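Local atomic coordinates of xyloglucanase (Paenibacillus pabuli, PDB entry 2JEP), a protein that hydrolyses the beta-1,4-linked glucan backbone of xyloglucan, a plant cell wall polysaccharide, as a family 5 glycoside hydrolase. Residues S36-E41 with G123-I128; L175-M180 with G215-R220; W221-G226 with P318-E323. All blocks are in the same frame, centred on the assembly; numbering follows the deposited sequence. Where two conformers were deposited one is given.

Interaction 1 of 3, residues S36-E41 with G123-I128; sequences SQIVSE and GLYVII
Tyr125 has CG beside its backbone N (chi1 -83°), which sets the phenol against the helix and brings OH up to Glu41. Glu41 starts with a similar first torsion (chi1 -66°) and runs extended beyond CG, which is what brings its carboxylate up to the hydroxyl. Tyr125 OH donates to Glu41 OE1 over a short 2.5 Å. The acceptor oxygen lies at the ring edge, near the ring plane. The hydroxyl meets OE1 on the anti side, somewhat out of the carboxylate plane, and the carboxylate and ring planes are 56° apart. The other oxygen is held too. Gln37 NE2 gives Glu41 OE2 a nearly straight bond of 2.9 Å from one turn earlier in the helix, so the carboxylate is fixed at both oxygens. Apolar contacts complete the seat of the ring. Glu41 CB lies 3.6 Å from Tyr125 CE1, and Ile38 CD1 lies 3.8 Å from Tyr125 CE2 on the other flank. A phenylalanine at Tyr125 would keep the ring but would probably leave Glu41 OE1 without this donor and the carboxylate freer to turn. Ile38 also touches Trp221 and Pro318, which stand just ahead of two other barrel strands. The N-terminal helix 35-42 thus covers the end of a TIM barrel where its strands begin.

Interaction 2 of 3, residues L175-M180 with G215-R220; sequences LIFESM and GNNNAR
Asn217 is the first residue of 215-220 to touch the strand. Its OD1 comes obliquely to the Phe177 ring, 3.4 Å from Phe177 CE2, and the amide and ring planes are 57° apart. The same oxygen takes two bonds from Arg220. Arg220 NE and NH2 grip it side-on, each 2.9 Å from Asn217 OD1, and the oxygen lies close to the guanidinium plane. The amide is held at its other end as well, since Asn217 ND2 donates to Thr213 OG1 and Ala165 O.

Three residues later, Arg220 gives the larger share of this segment's contact. Its CG sits between the backbone N and the carbonyl carbon (chi1 80°), and the chain then runs on to put CD over the face of Phe177. The bend at chi3 turns the guanidinium back to Asn217. The CH-pi contact is well centred, with Arg220 CD 3.7 Å from the centroid of the Phe177 ring. The ring and guanidinium planes are 37° apart. Arg220 NH1 donates to Leu175 O at 2.9 Å, tilted from the carbonyl plane, and NH2 has a further acceptor in Tyr171 O. The buried guanidinium is therefore met by neutral oxygens.

The contact lies within a beta-alpha-beta unit of strand 175-178, helix 193-211 and strand 222-225. Phe177 also packs on Phe206 of that helix, on Leu222 of the next strand and on Ile128 of the preceding one. Leu175 leans on Val126 and Phe168.

Interaction 3 of 3, residues W221-G226 with P318-E323; sequences WLLVPG and PVVIGE
Trp221 and Pro318 make the tight end of this contact. The six-membered part of the indole meets the proline ring obliquely, with Trp221 CZ3 3.6 Å from Pro318 CD and equally near its CG. The two side chains cross at about a right angle. Two residues along, Leu223 has CG anti to its backbone N (chi1 176°), and this carries its branched end across to Val320, which CD1 meets. Leu223 CD1 lies 3.9 Å from Val320 CB, and Val320 CG2 is just as close.

The two strands are not neighbours in the barrel. Strand 259-265 runs between them, and the side chains meet inside the TIM barrel, where residues from alternate strands pack in layers.

Beyond Leu223 and Val320 the contact is loose. The CA atoms of those two residues are 7.9 Å apart, but Gly226 CA is 14.1 Å from Glu323 CA. Gly322 has no side chain to offer Leu223. The carboxylate of Glu323 is engaged away from 221-226, in a salt bridge to Arg87 and a hydrogen bond with Tyr266 OH.

The three interactions come in series along the chain, and each centre is about 12 Å from the other two. All reach the same eight-stranded parallel barrel. Strand 125-128 of interaction 1 and strand 175-178 of interaction 2 are neighbours, joined by backbone bonds. Interactions 2 and 3 are joined likewise through strands 175-178 and 222-225. Helix 35-42 of interaction 1 packs against interaction 3, and Ile127 meets Leu223 inside the barrel. Interaction 3 lies nearest the centre of the chain, about 7 Å from it. One contact closes the barrel end where the strands start, one fills its interior and one joins the sheet to the loop that follows helix 193-211.

Interaction 1 of 3, residues S36-E41 with G123-I128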
ATOM      1  N   SER A  36       3.303   4.080 -18.526  1.00 18.88           N
ATOM      2  CA  SER A  36       3.929   2.800 -18.811  1.00 19.35           C
ATOM      3  C   SER A  36       5.345   2.773 -18.254  1.00 18.08           C
ATOM      4  O   SER A  36       5.790   1.778 -17.650  1.00 18.49           O
ATOM      5  CB  SER A  36       3.964   2.541 -20.310  1.00 19.87           C
ATOM      6  OG  SER A  36       2.646   2.330 -20.796  1.00 25.06           O
ATOM      7  N   GLN A  37       6.046   3.886 -18.418  1.00 17.36           N
ATOM      8  CA  GLN A  37       7.432   3.970 -17.989  1.00 16.66           C
ATOM      9  C   GLN A  37       7.543   3.909 -16.459  1.00 15.56           C
ATOM     10  O   GLN A  37       8.497   3.329 -15.920  1.00 15.19           O
ATOM     11  CB  GLN A  37       8.065   5.269 -18.487  1.00 17.57           C
ATOM     12  CG  GLN A  37       9.520   5.439 -18.145  1.00 21.33           C
ATOM     13  CD  GLN A  37      10.433   4.382 -18.754  1.00 25.66           C
ATOM     14  OE1 GLN A  37      10.065   3.671 -19.708  1.00 28.26           O
ATOM     15  NE2 GLN A  37      11.638   4.268 -18.199  1.00 26.90           N
ATOM     16  N   ILE A  38       6.594   4.520 -15.751  1.00 14.45           N
ATOM     17  CA  ILE A  38       6.723   4.567 -14.277  1.00 13.63           C
ATOM     18  C   ILE A  38       6.630   3.145 -13.699  1.00 12.43           C
ATOM     19  O   ILE A  38       7.372   2.777 -12.797  1.00 11.54           O
ATOM     20  CB  ILE A  38       5.727   5.531 -13.622  1.00 14.01           C
ATOM     21  CG1 ILE A  38       6.087   5.676 -12.122  1.00 16.23           C
ATOM     22  CG2 ILE A  38       4.283   5.069 -13.832  1.00 14.89           C
ATOM     23  CD1 ILE A  38       5.756   6.977 -11.467  1.00 20.29           C
ATOM     24  N   VAL A  39       5.734   2.327 -14.238  1.00 11.79           N
ATOM     25  CA  VAL A  39       5.601   0.959 -13.762  1.00 12.05           C
ATOM     26  C   VAL A  39       6.915   0.200 -13.929  1.00 12.85           C
ATOM     27  O   VAL A  39       7.385  -0.481 -13.002  1.00 12.48           O
ATOM     28  CB  VAL A  39       4.431   0.247 -14.458  1.00 12.81           C
ATOM     29  CG1 VAL A  39       4.479  -1.244 -14.195  1.00 13.61           C
ATOM     30  CG2 VAL A  39       3.095   0.870 -14.018  1.00 14.90           C
ATOM     31  N   SER A  40       7.530   0.315 -15.104  1.00 13.60           N
ATOM     32  CA  SER A  40       8.819  -0.297 -15.335  1.00 14.60           C
ATOM     33  C   SER A  40       9.878   0.133 -14.311  1.00 13.88           C
ATOM     34  O   SER A  40      10.596  -0.710 -13.748  1.00 14.58           O
ATOM     35  CB  SER A  40       9.277   0.025 -16.760  0.50 14.85           C
ATOM     36  OG  SER A  40       8.290  -0.417 -17.676  0.50 17.85           O
ATOM     37  N   GLU A  41       9.970   1.439 -14.078  1.00 12.55           N
ATOM     38  CA  GLU A  41      10.975   1.973 -13.185  1.00 12.82           C
ATOM     39  C   GLU A  41      10.750   1.567 -11.733  1.00 11.74           C
ATOM     40  O   GLU A  41      11.704   1.441 -10.981  1.00 12.40           O
ATOM     41  CB  GLU A  41      11.071   3.480 -13.313  1.00 13.87           C
ATOM     42  CG  GLU A  41      11.575   3.931 -14.672  1.00 16.54           C
ATOM     43  CD  GLU A  41      11.831   5.415 -14.744  1.00 20.85           C
ATOM     44  OE1 GLU A  41      11.703   6.108 -13.712  1.00 23.23           O
ATOM     45  OE2 GLU A  41      12.170   5.905 -15.846  1.00 23.84           O
ATOM     46  N   GLY A 123      17.806   6.602  -4.432  1.00 10.59           N
ATOM     47  CA  GLY A 123      17.354   6.472  -5.812  1.00 10.28           C
ATOM     48  C   GLY A 123      16.080   5.655  -5.960  1.00 10.28           C
ATOM     49  O   GLY A 123      15.676   5.347  -7.079  1.00 11.49           O
ATOM     50  N   LEU A 124      15.442   5.306  -4.840  1.00  9.62           N
ATOM     51  CA  LEU A 124      14.254   4.451  -4.880  1.00  8.90           C
ATOM     52  C   LEU A 124      12.995   5.284  -5.088  1.00  8.71           C
ATOM     53  O   LEU A 124      12.965   6.457  -4.744  1.00  9.47           O
ATOM     54  CB  LEU A 124      14.146   3.697  -3.555  1.00  9.20           C
ATOM     55  CG  LEU A 124      15.326   2.771  -3.260  1.00  8.40           C
ATOM     56  CD1 LEU A 124      15.280   2.294  -1.823  1.00 10.10           C
ATOM     57  CD2 LEU A 124      15.377   1.567  -4.213  1.00 12.81           C
ATOM     58  N   TYR A 125      11.955   4.661  -5.633  1.00  8.16           N
ATOM     59  CA  TYR A 125      10.620   5.220  -5.578  1.00  8.36           C
ATOM     60  C   TYR A 125      10.109   5.032  -4.147  1.00  7.98           C
ATOM     61  O   TYR A 125      10.440   4.037  -3.482  1.00  8.46           O
ATOM     62  CB  TYR A 125       9.692   4.508  -6.562  1.00  8.90           C
ATOM     63  CG  TYR A 125       9.819   5.047  -7.965  1.00  9.43           C
ATOM     64  CD1 TYR A 125      10.815   4.594  -8.829  1.00 10.82           C
ATOM     65  CD2 TYR A 125       8.962   6.026  -8.425  1.00  9.76           C
ATOM     66  CE1 TYR A 125      10.953   5.136 -10.105  1.00 12.73           C
ATOM     67  CE2 TYR A 125       9.082   6.547  -9.692  1.00 12.37           C
ATOM     68  CZ  TYR A 125      10.066   6.107 -10.521  1.00 11.86           C
ATOM     69  OH  TYR A 125      10.153   6.655 -11.806  1.00 15.41           O
ATOM     70  N   VAL A 126       9.302   5.979  -3.700  1.00  7.38           N
ATOM     71  CA  VAL A 126       8.806   5.996  -2.338  1.00  7.70           C
ATOM     72  C   VAL A 126       7.339   6.372  -2.366  1.00  7.09           C
ATOM     73  O   VAL A 126       6.968   7.325  -3.067  1.00  8.13           O
ATOM     74  CB  VAL A 126       9.561   7.029  -1.479  1.00  7.32           C
ATOM     75  CG1 VAL A 126       9.089   6.965  -0.019  1.00  9.48           C
ATOM     76  CG2 VAL A 126      11.070   6.827  -1.576  1.00 10.08           C
ATOM     77  N   ILE A 127       6.518   5.628  -1.613  1.00  6.89           N
ATOM     78  CA  ILE A 127       5.107   5.949  -1.461  1.00  7.05           C
ATOM     79  C   ILE A 127       4.859   6.248   0.019  1.00  6.85           C
ATOM     80  O   ILE A 127       5.262   5.451   0.869  1.00  7.62           O
ATOM     81  CB  ILE A 127       4.214   4.758  -1.873  1.00  7.16           C
ATOM     82  CG1 ILE A 127       4.467   4.337  -3.329  1.00  7.86           C
ATOM     83  CG2 ILE A 127       2.722   5.070  -1.600  1.00  8.47           C
ATOM     84  CD1 ILE A 127       3.888   2.970  -3.690  1.00  9.06           C
ATOM     85  N   ILE A 128       4.214   7.375   0.327  1.00  6.55           N
ATOM     86  CA  ILE A 128       3.765   7.681   1.692  1.00  7.46           C
ATOM     87  C   ILE A 128       2.250   7.843   1.678  1.00  6.75           C
ATOM     88  O   ILE A 128       1.678   8.347   0.714  1.00  7.57           O
ATOM     89  CB  ILE A 128       4.431   8.921   2.313  1.00  7.42           C
ATOM     90  CG1 ILE A 128       4.200  10.182   1.486  1.00  8.09           C
ATOM     91  CG2 ILE A 128       5.891   8.626   2.539  1.00  8.58           C
ATOM     92  CD1 ILE A 128       4.789  11.443   2.128  1.00  9.59           C
TER

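Interaction 2 of 3, residues L175-M180 with G215-R220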
ATOM      1  N   LEU A 175       8.837  10.390  -5.502  1.00  8.02           N
ATOM      2  CA  LEU A 175       7.958  10.385  -4.336  1.00  8.19           C
ATOM      3  C   LEU A 175       6.496  10.463  -4.790  1.00  7.51           C
ATOM      4  O   LEU A 175       6.076  11.402  -5.485  1.00  8.03           O
ATOM      5  CB  LEU A 175       8.293  11.540  -3.388  1.00  8.29           C
ATOM      6  CG  LEU A 175       7.421  11.601  -2.131  1.00  9.07           C
ATOM      7  CD1 LEU A 175       7.538  10.340  -1.253  1.00  8.89           C
ATOM      8  CD2 LEU A 175       7.767  12.856  -1.313  1.00  8.87           C
ATOM      9  N   ILE A 176       5.735   9.449  -4.382  1.00  6.67           N
ATOM     10  CA  ILE A 176       4.324   9.278  -4.663  1.00  6.41           C
ATOM     11  C   ILE A 176       3.530   9.462  -3.389  1.00  6.68           C
ATOM     12  O   ILE A 176       3.920   8.930  -2.351  1.00  7.38           O
ATOM     13  CB  ILE A 176       4.080   7.863  -5.218  1.00  7.51           C
ATOM     14  CG1 ILE A 176       4.846   7.664  -6.538  1.00  7.96           C
ATOM     15  CG2 ILE A 176       2.566   7.563  -5.390  1.00  7.90           C
ATOM     16  CD1 ILE A 176       4.984   6.205  -6.947  1.00  9.87           C
ATOM     17  N   PHE A 177       2.435  10.213  -3.451  1.00  7.11           N
ATOM     18  CA  PHE A 177       1.518  10.315  -2.325  1.00  6.23           C
ATOM     19  C   PHE A 177       0.333   9.376  -2.576  1.00  6.63           C
ATOM     20  O   PHE A 177      -0.234   9.381  -3.672  1.00  7.13           O
ATOM     21  CB  PHE A 177       0.948  11.724  -2.145  1.00  6.94           C
ATOM     22  CG  PHE A 177       1.956  12.833  -1.936  1.00  7.87           C
ATOM     23  CD1 PHE A 177       3.218  12.619  -1.424  1.00  8.27           C
ATOM     24  CD2 PHE A 177       1.598  14.132  -2.210  1.00  8.17           C
ATOM     25  CE1 PHE A 177       4.096  13.685  -1.244  1.00  8.49           C
ATOM     26  CE2 PHE A 177       2.457  15.193  -2.006  1.00  9.06           C
ATOM     27  CZ  PHE A 177       3.716  14.964  -1.540  1.00  9.18           C
ATOM     28  N   GLU A 178      -0.061   8.637  -1.538  1.00  6.38           N
ATOM     29  CA  GLU A 178      -1.191   7.704  -1.558  1.00  6.49           C
ATOM     30  C   GLU A 178      -2.244   8.249  -0.577  1.00  6.44           C
ATOM     31  O   GLU A 178      -1.959   8.499   0.596  1.00  6.90           O
ATOM     32  CB  GLU A 178      -0.698   6.314  -1.123  1.00  6.68           C
ATOM     33  CG  GLU A 178      -1.737   5.258  -1.028  1.00  6.11           C
ATOM     34  CD  GLU A 178      -1.196   3.942  -0.522  1.00  7.25           C
ATOM     35  OE1 GLU A 178      -0.036   3.898  -0.084  1.00  8.45           O
ATOM     36  OE2 GLU A 178      -1.937   2.933  -0.575  1.00  7.22           O
ATOM     37  N   SER A 179      -3.459   8.447  -1.102  1.00  6.20           N
ATOM     38  CA  SER A 179      -4.456   9.231  -0.385  1.00  6.26           C
ATOM     39  C   SER A 179      -4.834   8.689   0.978  1.00  6.61           C
ATOM     40  O   SER A 179      -5.102   9.450   1.910  1.00  7.16           O
ATOM     41  CB  SER A 179      -5.703   9.327  -1.231  1.00  6.75           C
ATOM     42  OG  SER A 179      -6.245   8.041  -1.504  1.00  7.01           O
ATOM     43  N   MET A 180      -4.874   7.362   1.056  1.00  6.50           N
ATOM     44  CA  MET A 180      -5.311   6.656   2.255  0.75  6.52           C
ATOM     45  C   MET A 180      -5.050   5.185   1.979  1.00  6.72           C
ATOM     46  O   MET A 180      -4.524   4.845   0.913  1.00  8.38           O
ATOM     47  CB  MET A 180      -6.788   6.970   2.560  0.75  6.35           C
ATOM     48  CG  MET A 180      -7.713   6.662   1.414  0.75  7.02           C
ATOM     49  SD  MET A 180      -9.220   7.679   1.435  0.75  7.87           S
ATOM     50  CE  MET A 180     -10.095   7.023   0.030  0.75  8.59           C
ATOM     51  N   GLY A 215       5.575  23.601  -5.433  1.00 16.67           N
ATOM     52  CA  GLY A 215       6.604  22.767  -5.966  1.00 15.93           C
ATOM     53  C   GLY A 215       6.167  21.782  -7.018  1.00 15.04           C
ATOM     54  O   GLY A 215       5.387  22.081  -7.925  1.00 16.26           O
ATOM     55  N   ASN A 216       6.642  20.563  -6.847  1.00 12.93           N
ATOM     56  CA  ASN A 216       6.353  19.508  -7.789  1.00 11.71           C
ATOM     57  C   ASN A 216       5.030  18.788  -7.459  1.00 10.49           C
ATOM     58  O   ASN A 216       4.691  17.814  -8.126  1.00 11.12           O
ATOM     59  CB  ASN A 216       7.504  18.501  -7.783  1.00 12.17           C
ATOM     60  CG  ASN A 216       7.412  17.493  -8.909  1.00 12.36           C
ATOM     61  OD1 ASN A 216       7.175  17.855 -10.061  1.00 14.18           O
ATOM     62  ND2 ASN A 216       7.563  16.207  -8.580  1.00 13.12           N
ATOM     63  N   ASN A 217       4.295  19.249  -6.451  1.00 10.21           N
ATOM     64  CA  ASN A 217       3.059  18.552  -6.085  1.00  9.64           C
ATOM     65  C   ASN A 217       1.976  18.657  -7.143  1.00 10.54           C
ATOM     66  O   ASN A 217       1.085  17.823  -7.195  1.00 10.66           O
ATOM     67  CB  ASN A 217       2.534  19.073  -4.767  1.00  9.80           C
ATOM     68  CG  ASN A 217       3.424  18.683  -3.609  1.00  8.80           C
ATOM     69  OD1 ASN A 217       4.137  17.676  -3.686  1.00 10.26           O
ATOM     70  ND2 ASN A 217       3.390  19.459  -2.543  1.00 10.07           N
ATOM     71  N   ASN A 218       2.040  19.670  -8.001  1.00 10.65           N
ATOM     72  CA  ASN A 218       1.075  19.772  -9.062  1.00 11.14           C
ATOM     73  C   ASN A 218       1.332  18.789 -10.197  1.00 10.03           C
ATOM     74  O   ASN A 218       0.463  18.602 -11.051  1.00 10.44           O
ATOM     75  CB  ASN A 218       0.928  21.223  -9.539  1.00 11.54           C
ATOM     76  CG  ASN A 218       2.120  21.724 -10.289  1.00 13.47           C
ATOM     77  OD1 ASN A 218       3.165  21.115 -10.291  1.00 15.33           O
ATOM     78  ND2 ASN A 218       1.956  22.872 -10.952  1.00 17.76           N
ATOM     79  N   ALA A 219       2.495  18.121 -10.173  1.00  9.98           N
ATOM     80  CA  ALA A 219       2.875  17.216 -11.255  1.00 10.08           C
ATOM     81  C   ALA A 219       3.082  15.769 -10.862  1.00 10.06           C
ATOM     82  O   ALA A 219       3.103  14.903 -11.721  1.00 10.45           O
ATOM     83  CB  ALA A 219       4.151  17.737 -11.946  1.00 11.67           C
ATOM     84  N   ARG A 220       3.262  15.491  -9.571  1.00  9.34           N
ATOM     85  CA  ARG A 220       3.682  14.154  -9.164  1.00  9.33           C
ATOM     86  C   ARG A 220       2.564  13.121  -9.315  1.00  9.28           C
ATOM     87  O   ARG A 220       1.390  13.457  -9.441  1.00  8.99           O
ATOM     88  CB  ARG A 220       4.248  14.157  -7.758  1.00  9.79           C
ATOM     89  CG  ARG A 220       3.234  14.145  -6.659  1.00 10.04           C
ATOM     90  CD  ARG A 220       3.860  13.966  -5.263  1.00  9.01           C
ATOM     91  NE  ARG A 220       4.662  15.126  -4.890  1.00  9.25           N
ATOM     92  CZ  ARG A 220       5.974  15.256  -5.033  1.00  9.33           C
ATOM     93  NH1 ARG A 220       6.734  14.277  -5.479  1.00  9.21           N
ATOM     94  NH2 ARG A 220       6.532  16.415  -4.744  1.00  9.94           N
TER

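Interaction 3 of 3, residues W221-G226 with P318-E323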
ATOM      1  N   TRP A 221       2.946  11.850  -9.277  1.00  8.76           N
ATOM      2  CA  TRP A 221       1.973  10.777  -9.268  1.00  9.27           C
ATOM      3  C   TRP A 221       1.282  10.669  -7.915  1.00  7.99           C
ATOM      4  O   TRP A 221       1.916  10.742  -6.856  1.00  8.20           O
ATOM      5  CB  TRP A 221       2.659   9.461  -9.601  1.00  9.91           C
ATOM      6  CG  TRP A 221       3.133   9.390 -11.002  1.00 10.61           C
ATOM      7  CD1 TRP A 221       4.371   9.735 -11.485  1.00 12.44           C
ATOM      8  CD2 TRP A 221       2.381   8.938 -12.122  1.00 10.61           C
ATOM      9  NE1 TRP A 221       4.411   9.534 -12.839  1.00 12.14           N
ATOM     10  CE2 TRP A 221       3.204   9.049 -13.259  1.00 10.67           C
ATOM     11  CE3 TRP A 221       1.075   8.493 -12.284  1.00 10.15           C
ATOM     12  CZ2 TRP A 221       2.768   8.682 -14.540  1.00 12.26           C
ATOM     13  CZ3 TRP A 221       0.644   8.144 -13.561  1.00 11.73           C
ATOM     14  CH2 TRP A 221       1.494   8.244 -14.664  1.00 11.82           C
ATOM     15  N   LEU A 222      -0.034  10.457  -7.969  1.00  8.14           N
ATOM     16  CA  LEU A 222      -0.870  10.304  -6.789  1.00  8.11           C
ATOM     17  C   LEU A 222      -1.628   8.990  -6.891  1.00  7.65           C
ATOM     18  O   LEU A 222      -2.239   8.702  -7.918  1.00  9.80           O
ATOM     19  CB  LEU A 222      -1.874  11.446  -6.725  1.00  8.14           C
ATOM     20  CG  LEU A 222      -1.295  12.870  -6.731  1.00  8.10           C
ATOM     21  CD1 LEU A 222      -2.424  13.901  -6.684  1.00  9.18           C
ATOM     22  CD2 LEU A 222      -0.321  13.075  -5.608  1.00  8.44           C
ATOM     23  N   LEU A 223      -1.572   8.196  -5.821  1.00  6.18           N
ATOM     24  CA  LEU A 223      -2.131   6.852  -5.776  1.00  6.62           C
ATOM     25  C   LEU A 223      -3.406   6.873  -4.927  1.00  6.54           C
ATOM     26  O   LEU A 223      -3.377   7.381  -3.808  1.00  6.61           O
ATOM     27  CB  LEU A 223      -1.097   5.907  -5.162  1.00  6.77           C
ATOM     28  CG  LEU A 223      -1.457   4.444  -4.903  1.00  7.07           C
ATOM     29  CD1 LEU A 223      -1.770   3.752  -6.233  1.00  6.70           C
ATOM     30  CD2 LEU A 223      -0.361   3.715  -4.182  1.00  8.32           C
ATOM     31  N   VAL A 224      -4.504   6.339  -5.476  1.00  6.64           N
ATOM     32  CA  VAL A 224      -5.791   6.326  -4.806  1.00  6.67           C
ATOM     33  C   VAL A 224      -6.387   4.919  -4.853  1.00  6.38           C
ATOM     34  O   VAL A 224      -6.299   4.241  -5.876  1.00  6.68           O
ATOM     35  CB  VAL A 224      -6.796   7.358  -5.399  1.00  6.74           C
ATOM     36  CG1 VAL A 224      -6.208   8.756  -5.276  1.00  7.50           C
ATOM     37  CG2 VAL A 224      -7.175   7.047  -6.847  1.00  8.37           C
ATOM     38  N   PRO A 225      -7.012   4.480  -3.751  1.00  6.19           N
ATOM     39  CA  PRO A 225      -7.730   3.235  -3.761  1.00  6.36           C
ATOM     40  C   PRO A 225      -9.225   3.385  -3.944  1.00  6.31           C
ATOM     41  O   PRO A 225      -9.767   4.472  -3.801  1.00  7.24           O
ATOM     42  CB  PRO A 225      -7.469   2.718  -2.345  1.00  6.77           C
ATOM     43  CG  PRO A 225      -7.572   3.982  -1.521  1.00  6.58           C
ATOM     44  CD  PRO A 225      -7.007   5.077  -2.405  1.00  6.44           C
ATOM     45  N   GLY A 226      -9.869   2.253  -4.209  1.00  6.36           N
ATOM     46  CA  GLY A 226     -11.294   2.110  -3.985  1.00  6.64           C
ATOM     47  C   GLY A 226     -11.580   1.445  -2.649  1.00  6.64           C
ATOM     48  O   GLY A 226     -10.767   1.462  -1.731  1.00  8.59           O
ATOM     49  N   PRO A 318      -1.738   3.750 -14.110  1.00 10.67           N
ATOM     50  CA  PRO A 318      -0.978   2.661 -13.501  1.00 10.38           C
ATOM     51  C   PRO A 318      -1.741   2.060 -12.319  1.00  9.60           C
ATOM     52  O   PRO A 318      -2.488   2.756 -11.643  1.00  9.95           O
ATOM     53  CB  PRO A 318       0.295   3.358 -12.998  1.00 11.04           C
ATOM     54  CG  PRO A 318       0.416   4.593 -13.838  1.00 11.28           C
ATOM     55  CD  PRO A 318      -1.012   5.027 -14.043  1.00 11.15           C
ATOM     56  N   VAL A 319      -1.531   0.775 -12.088  1.00  7.89           N
ATOM     57  CA  VAL A 319      -2.066   0.081 -10.922  1.00  7.64           C
ATOM     58  C   VAL A 319      -0.902  -0.360 -10.055  1.00  7.23           C
ATOM     59  O   VAL A 319       0.101  -0.876 -10.557  1.00  8.01           O
ATOM     60  CB  VAL A 319      -2.929  -1.120 -11.345  1.00  8.27           C
ATOM     61  CG1 VAL A 319      -3.307  -2.005 -10.157  1.00  9.03           C
ATOM     62  CG2 VAL A 319      -4.194  -0.614 -12.049  1.00  9.33           C
ATOM     63  N   VAL A 320      -1.052  -0.102  -8.756  1.00  7.42           N
ATOM     64  CA  VAL A 320      -0.113  -0.571  -7.757  1.00  6.78           C
ATOM     65  C   VAL A 320      -0.828  -1.559  -6.843  1.00  7.30           C
ATOM     66  O   VAL A 320      -1.799  -1.180  -6.168  1.00  7.07           O
ATOM     67  CB  VAL A 320       0.453   0.617  -6.931  1.00  7.16           C
ATOM     68  CG1 VAL A 320       1.420   0.114  -5.845  1.00  8.30           C
ATOM     69  CG2 VAL A 320       1.146   1.641  -7.852  1.00  8.09           C
ATOM     70  N   ILE A 321      -0.351  -2.800  -6.842  1.00  6.86           N
ATOM     71  CA  ILE A 321      -0.828  -3.787  -5.903  1.00  6.54           C
ATOM     72  C   ILE A 321       0.024  -3.533  -4.655  1.00  6.65           C
ATOM     73  O   ILE A 321       1.120  -4.090  -4.466  1.00  6.93           O
ATOM     74  CB  ILE A 321      -0.684  -5.221  -6.424  1.00  7.05           C
ATOM     75  CG1 ILE A 321      -1.418  -5.375  -7.772  1.00  7.88           C
ATOM     76  CG2 ILE A 321      -1.179  -6.216  -5.371  1.00  8.17           C
ATOM     77  CD1 ILE A 321      -2.923  -5.095  -7.782  1.00  9.70           C
ATOM     78  N   GLY A 322      -0.448  -2.602  -3.838  1.00  6.08           N
ATOM     79  CA  GLY A 322       0.371  -2.005  -2.798  1.00  6.23           C
ATOM     80  C   GLY A 322       0.750  -2.885  -1.644  1.00  6.44           C
ATOM     81  O   GLY A 322       1.631  -2.527  -0.877  1.00  6.26           O
ATOM     82  N   GLU A 323       0.056  -4.019  -1.512  1.00  6.45           N
ATOM     83  CA  GLU A 323       0.402  -5.057  -0.524  1.00  6.08           C
ATOM     84  C   GLU A 323       0.010  -6.406  -1.085  1.00  6.20           C
ATOM     85  O   GLU A 323      -1.065  -6.557  -1.657  1.00  6.46           O
ATOM     86  CB  GLU A 323      -0.386  -4.882   0.782  1.00  6.18           C
ATOM     87  CG  GLU A 323      -0.189  -3.556   1.484  1.00  5.96           C
ATOM     88  CD  GLU A 323      -0.983  -3.391   2.758  1.00  6.74           C
ATOM     89  OE1 GLU A 323      -1.501  -4.408   3.266  1.00  7.20           O
ATOM     90  OE2 GLU A 323      -1.055  -2.236   3.247  1.00  6.99           O
TER